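Side-chain contact in L-amino acid deaminase (Proteus vulgaris, PDB 5I39), which probably oxidises L-amino acids by means of a bound flavin-adenine dinucleotide, as a membrane-bound deaminase of the FAD-dependent oxidoreductase family: residues A[186-189]-A[190-194]. Sequence-based numbering, arbitrary orientation.
Sequences PEVA and TFVMA
The ring of F191 presents an edge to two backbone carbonyls, with CE2 3.5 Å from P186 O and V188 O likewise near the ring plane; E187 O approaches obliquely, 3.5 Å from CD2. CG stands anti to the carbonyl carbon of F191 (chi1 -58°), which turns the ring back along the incoming chain, with its CD2-CE2 side toward the carbonyls of P186 and E187. V188 is the N-cap residue, and its O accepts a straight bond from V192 N (3.0 Å, 166° at the hydrogen). The side chains of V188 and V192 lie side by side and point the same way, CG1 of V188 3.6 Å from CG2 of V192. The following i to i+4 bond runs from M193 N to A189 O (3.1 Å). A water bridges loop and helix: it donates to P186 O (2.8 Å) and accepts from T190 N (2.9 Å). The carboxylate of E187 forms salt bridges with R16 and R23, while T190 OG1 is hydrogen-bonded to the backbone O of S76, an FAD-binding residue. Residues 186-194 carry the chain from strand 182-183 into helix 189-199, whose T190 and selenomethionine M193 pack on helix 47-58, with V192 and M193 against helix 106-110.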
loop_
_atom_site.group_PDB
_atom_site.type_symbol
_atom_site.label_atom_id
_atom_site.label_comp_id
_atom_site.label_asym_id
_atom_site.label_seq_id
_atom_site.Cartn_x
_atom_site.Cartn_y
_atom_site.Cartn_z
ATOM N N PRO A 186 -8.817 0.406 4.557
ATOM C CA PRO A 186 -8.977 -0.275 3.269
ATOM C C PRO A 186 -10.394 -0.292 2.695
ATOM O O PRO A 186 -10.563 -0.573 1.514
ATOM C CB PRO A 186 -8.472 -1.683 3.565
ATOM C CG PRO A 186 -8.742 -1.872 5.013
ATOM C CD PRO A 186 -8.456 -0.540 5.628
ATOM N N GLU A 187 -11.392 0.050 3.503
ATOM C CA GLU A 187 -12.756 0.169 3.007
ATOM C C GLU A 187 -12.976 1.458 2.212
ATOM O O GLU A 187 -14.014 1.594 1.563
ATOM C CB GLU A 187 -13.756 0.103 4.159
ATOM C CG GLU A 187 -13.719 -1.205 4.944
ATOM C CD GLU A 187 -12.547 -1.331 5.903
ATOM O OE1 GLU A 187 -12.069 -0.298 6.424
ATOM O OE2 GLU A 187 -12.093 -2.472 6.123
ATOM N N VAL A 188 -12.022 2.393 2.272
ATOM C CA VAL A 188 -12.192 3.725 1.685
ATOM C C VAL A 188 -11.054 4.191 0.770
ATOM O O VAL A 188 -11.326 4.662 -0.330
ATOM C CB VAL A 188 -12.397 4.793 2.789
ATOM C CG1 VAL A 188 -12.615 6.174 2.181
ATOM C CG2 VAL A 188 -13.573 4.432 3.681
ATOM N N ALA A 189 -9.804 4.102 1.222
ATOM C CA ALA A 189 -8.716 4.889 0.619
ATOM C C ALA A 189 -8.571 4.727 -0.895
ATOM O O ALA A 189 -8.576 5.713 -1.626
ATOM C CB ALA A 189 -7.398 4.589 1.312
ATOM N N THR A 190 -8.438 3.494 -1.365
ATOM C CA THR A 190 -8.194 3.282 -2.795
ATOM C C THR A 190 -9.434 3.615 -3.623
ATOM O O THR A 190 -9.319 4.042 -4.769
ATOM C CB THR A 190 -7.697 1.859 -3.074
ATOM O OG1 THR A 190 -6.563 1.615 -2.242
ATOM C CG2 THR A 190 -7.287 1.689 -4.535
ATOM N N PHE A 191 -10.611 3.446 -3.031
ATOM C CA PHE A 191 -11.867 3.776 -3.710
ATOM C C PHE A 191 -11.980 5.279 -3.942
ATOM O O PHE A 191 -12.367 5.711 -5.026
ATOM C CB PHE A 191 -13.058 3.222 -2.928
ATOM C CG PHE A 191 -12.986 1.732 -2.739
ATOM C CD1 PHE A 191 -13.325 0.866 -3.776
ATOM C CD2 PHE A 191 -12.518 1.192 -1.546
ATOM C CE1 PHE A 191 -13.225 -0.509 -3.613
ATOM C CE2 PHE A 191 -12.411 -0.178 -1.380
ATOM C CZ PHE A 191 -12.770 -1.029 -2.411
ATOM N N VAL A 192 -11.614 6.073 -2.942
ATOM C CA VAL A 192 -11.556 7.525 -3.116
ATOM C C VAL A 192 -10.553 7.890 -4.221
ATOM O O VAL A 192 -10.837 8.737 -5.066
ATOM C CB VAL A 192 -11.238 8.234 -1.780
ATOM C CG1 VAL A 192 -10.913 9.708 -1.982
ATOM C CG2 VAL A 192 -12.425 8.095 -0.833
HETATM N N MSE A 193 -9.396 7.234 -4.233
HETATM C CA MSE A 193 -8.387 7.526 -5.259
HETATM C C MSE A 193 -8.876 7.150 -6.642
HETATM O O MSE A 193 -8.606 7.870 -7.602
HETATM C CB MSE A 193 -7.050 6.843 -4.977
HETATM C CG MSE A 193 -6.357 7.256 -3.676
HETATM SE SE MSE A 193 -6.353 9.196 -3.344
HETATM C CE MSE A 193 -5.625 9.872 -5.036
ATOM N N ALA A 194 -9.601 6.038 -6.762
ATOM C CA ALA A 194 -10.158 5.628 -8.059
ATOM C C ALA A 194 -11.196 6.614 -8.594
ATOM O O ALA A 194 -11.187 6.937 -9.785
ATOM C CB ALA A 194 -10.766 4.243 -7.965
HETATM O O HOH W 1 -8.857 0.959 -0.119
#